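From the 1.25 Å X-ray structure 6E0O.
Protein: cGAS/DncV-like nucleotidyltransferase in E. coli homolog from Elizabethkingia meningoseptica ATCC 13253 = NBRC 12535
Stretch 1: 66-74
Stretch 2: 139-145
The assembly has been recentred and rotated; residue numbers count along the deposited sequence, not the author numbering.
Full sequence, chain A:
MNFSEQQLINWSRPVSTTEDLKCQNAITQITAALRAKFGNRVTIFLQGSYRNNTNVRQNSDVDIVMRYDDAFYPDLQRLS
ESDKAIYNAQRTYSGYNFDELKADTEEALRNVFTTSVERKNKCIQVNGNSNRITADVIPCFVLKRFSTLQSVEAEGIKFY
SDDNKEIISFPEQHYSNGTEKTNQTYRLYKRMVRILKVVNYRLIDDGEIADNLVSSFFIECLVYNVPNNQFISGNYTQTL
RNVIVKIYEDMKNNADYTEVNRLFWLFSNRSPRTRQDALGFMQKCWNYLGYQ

Stretch 1, residues 66-74: MRYDDAFYP
Stretch 2, residues 139-145: PCFVLKR

Two parallel strands, 66-68 and 139-145, run side by side at 66-67 and 139-140 and then diverge, their axes crossing at -51°. Met66 pairs with Pro139 (CA to CA 4.7 Å) and Arg67 with Cys140 (4.8 Å between CA atoms). Cys140 N donates to Met66 O at 3.0 Å, and Tyr68 N to Cys140 O at 2.8 Å. Pro139 has no amide hydrogen to give, but its CA lies 3.3 Å from Met66 O in a CA-H...O contact. Where the strands part, a water takes over: it donates to Tyr68 O (2.7 Å) and accepts from Val142 N (2.9 Å), atoms themselves 4.2 Å apart.

Met66, Tyr68, Pro139 and Phe141 share one face. Met66 (t, t, p) is buried, its flexible thioether chain bringing CE to 4.2 Å from Pro139 CB. Tyr68 is t, its ring leading away from the second strand, while Phe141 is m and swings its ring back, so that Phe141 CE1 packs 4.0 Å from Tyr68 CB.

On the face of Arg67 and Cys140, the small Cys140 side chain (chi1 61°, p) puts SG 3.9 Å from Arg67 CB. Arg67 is extended through chi1 and chi2 (t, t), then turns at chi3 (66°, p); NE forms a salt bridge to Asp69 OD2 at 2.8 Å, met by Asp69 in the p rotamer. The aliphatic part of Arg67 also packs: Arg67 CD lies 3.7 Å from Val142 CG2.

After Asp69 the chain turns through helical phi/psi values, and Asp69 O accepts from Phe72 N (2.9 Å) and Tyr73 N (2.8 Å). Phe72 (m, chi2 89°) lays a ring face over buried Val142 (t), whose CG1 stands 3.9 Å from the ring centroid, almost on its normal. Compact and branched, Val142 also offers CG2 to the Tyr73 ring edge, 4.2 Å from CE2. Extended Lys144 (m, t, t, t) brings NZ within 4.0 Å of Phe72 CD2. Together the stretches bury 479 Å².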

# COMPACT_ATOMS: atom_id res chain seq x y z
N MET A 66 1.29 13.19 -6.13
CA MET A 66 1.45 14.34 -7.02
C MET A 66 2.91 14.35 -7.47
O MET A 66 3.79 14.82 -6.74
CB MET A 66 1.08 15.65 -6.34
CG MET A 66 1.05 16.80 -7.32
SD MET A 66 1.13 18.44 -6.61
CE MET A 66 2.88 18.55 -6.26
N ARG A 67 3.15 13.85 -8.67
CA ARG A 67 4.50 13.70 -9.20
C ARG A 67 4.85 14.94 -10.04
O ARG A 67 4.29 15.14 -11.12
CB ARG A 67 4.59 12.44 -10.06
CG ARG A 67 5.99 12.11 -10.56
CD ARG A 67 5.97 10.91 -11.49
NE ARG A 67 5.24 11.18 -12.72
CZ ARG A 67 4.85 10.24 -13.57
NH1 ARG A 67 5.12 8.97 -13.31
NH2 ARG A 67 4.17 10.56 -14.66
N TYR A 68 5.74 15.77 -9.52
CA TYR A 68 6.21 16.94 -10.24
C TYR A 68 7.21 16.44 -11.26
O TYR A 68 8.27 15.91 -10.89
CB TYR A 68 6.83 17.96 -9.30
CG TYR A 68 7.09 19.26 -10.02
CD1 TYR A 68 8.23 19.43 -10.78
CD2 TYR A 68 6.16 20.29 -9.99
CE1 TYR A 68 8.47 20.61 -11.46
CE2 TYR A 68 6.38 21.46 -10.67
CZ TYR A 68 7.53 21.62 -11.40
OH TYR A 68 7.73 22.80 -12.07
N ASP A 69 6.89 16.56 -12.54
CA ASP A 69 7.63 15.81 -13.54
C ASP A 69 7.79 16.57 -14.84
O ASP A 69 8.03 15.95 -15.88
CB ASP A 69 6.97 14.46 -13.77
CG ASP A 69 5.52 14.58 -14.17
OD1 ASP A 69 5.11 15.70 -14.56
OD2 ASP A 69 4.80 13.58 -14.08
N ASP A 70 7.69 17.89 -14.80
CA ASP A 70 7.80 18.72 -15.99
C ASP A 70 9.06 18.42 -16.79
O ASP A 70 9.03 18.46 -18.02
CB ASP A 70 7.75 20.19 -15.57
CG ASP A 70 7.70 21.14 -16.73
OD1 ASP A 70 6.83 20.99 -17.60
OD2 ASP A 70 8.54 22.07 -16.75
N ALA A 71 10.16 18.10 -16.11
CA ALA A 71 11.42 17.84 -16.81
C ALA A 71 11.38 16.55 -17.62
O ALA A 71 12.09 16.42 -18.62
CB ALA A 71 12.57 17.78 -15.81
N PHE A 72 10.59 15.57 -17.18
CA PHE A 72 10.51 14.26 -17.82
C PHE A 72 9.30 14.12 -18.72
O PHE A 72 9.38 13.39 -19.72
CB PHE A 72 10.45 13.16 -16.75
CG PHE A 72 11.71 13.01 -15.97
CD1 PHE A 72 11.91 13.74 -14.82
CD2 PHE A 72 12.70 12.14 -16.39
CE1 PHE A 72 13.08 13.62 -14.10
CE2 PHE A 72 13.87 12.01 -15.68
CZ PHE A 72 14.06 12.75 -14.53
N TYR A 73 8.19 14.77 -18.37
CA TYR A 73 6.94 14.74 -19.15
C TYR A 73 6.54 16.19 -19.39
O TYR A 73 5.59 16.70 -18.79
CB TYR A 73 5.86 13.95 -18.41
CG TYR A 73 6.31 12.52 -18.15
CD1 TYR A 73 6.34 11.58 -19.17
CD2 TYR A 73 6.74 12.13 -16.89
CE1 TYR A 73 6.77 10.29 -18.94
CE2 TYR A 73 7.18 10.84 -16.65
CZ TYR A 73 7.19 9.93 -17.68
OH TYR A 73 7.61 8.64 -17.46
N PRO A 74 7.27 16.89 -20.25
CA PRO A 74 7.01 18.32 -20.46
C PRO A 74 5.70 18.56 -21.20
O PRO A 74 5.05 17.65 -21.72
CB PRO A 74 8.21 18.79 -21.29
CG PRO A 74 8.65 17.55 -22.02
CD PRO A 74 8.42 16.41 -21.04
N PRO A 139 3.63 14.60 -2.53
CA PRO A 139 4.47 15.22 -3.56
C PRO A 139 5.74 14.41 -3.75
O PRO A 139 6.30 13.85 -2.80
CB PRO A 139 4.76 16.62 -2.99
CG PRO A 139 4.66 16.45 -1.52
CD PRO A 139 3.57 15.42 -1.30
N CYS A 140 6.20 14.34 -5.00
CA CYS A 140 7.37 13.52 -5.32
C CYS A 140 7.89 13.91 -6.69
O CYS A 140 7.29 14.71 -7.41
CB CYS A 140 7.04 12.03 -5.28
SG CYS A 140 5.76 11.54 -6.46
N PHE A 141 9.04 13.33 -7.03
CA PHE A 141 9.68 13.47 -8.33
C PHE A 141 9.79 12.10 -9.00
O PHE A 141 9.64 11.05 -8.37
CB PHE A 141 11.09 14.03 -8.17
CG PHE A 141 11.16 15.45 -7.66
CD1 PHE A 141 10.47 16.48 -8.28
CD2 PHE A 141 11.97 15.77 -6.58
CE1 PHE A 141 10.58 17.78 -7.82
CE2 PHE A 141 12.07 17.07 -6.12
CZ PHE A 141 11.37 18.07 -6.74
N VAL A 142 10.08 12.12 -10.31
CA VAL A 142 10.44 10.91 -11.03
C VAL A 142 11.75 10.34 -10.49
O VAL A 142 12.70 11.08 -10.19
CB VAL A 142 10.58 11.22 -12.53
CG1 VAL A 142 11.16 10.04 -13.29
CG2 VAL A 142 9.25 11.63 -13.12
N LEU A 143 11.79 9.02 -10.38
CA LEU A 143 12.97 8.28 -9.98
C LEU A 143 13.31 7.25 -11.04
O LEU A 143 12.42 6.54 -11.53
CB LEU A 143 12.71 7.53 -8.68
CG LEU A 143 13.77 6.51 -8.28
CD1 LEU A 143 15.01 7.23 -7.79
CD2 LEU A 143 13.24 5.55 -7.23
N LYS A 144 14.60 7.12 -11.36
CA LYS A 144 15.08 6.03 -12.20
C LYS A 144 16.19 5.31 -11.46
O LYS A 144 17.12 5.95 -10.97
CB LYS A 144 15.56 6.55 -13.55
CG LYS A 144 14.41 7.18 -14.31
CD LYS A 144 14.77 7.63 -15.69
CE LYS A 144 13.51 8.06 -16.40
NZ LYS A 144 13.77 8.55 -17.77
N ARG A 145 16.07 3.99 -11.36
CA ARG A 145 17.05 3.18 -10.65
C ARG A 145 17.23 1.85 -11.37
O ARG A 145 16.27 1.26 -11.87
CB ARG A 145 16.62 2.86 -9.22
CG ARG A 145 16.75 4.03 -8.26
CD ARG A 145 18.18 4.53 -8.18
NE ARG A 145 18.26 5.81 -7.48
CZ ARG A 145 18.11 5.95 -6.16
NH1 ARG A 145 17.87 4.88 -5.40
NH2 ARG A 145 18.19 7.15 -5.61
O HOH W 1 10.54 14.65 -11.63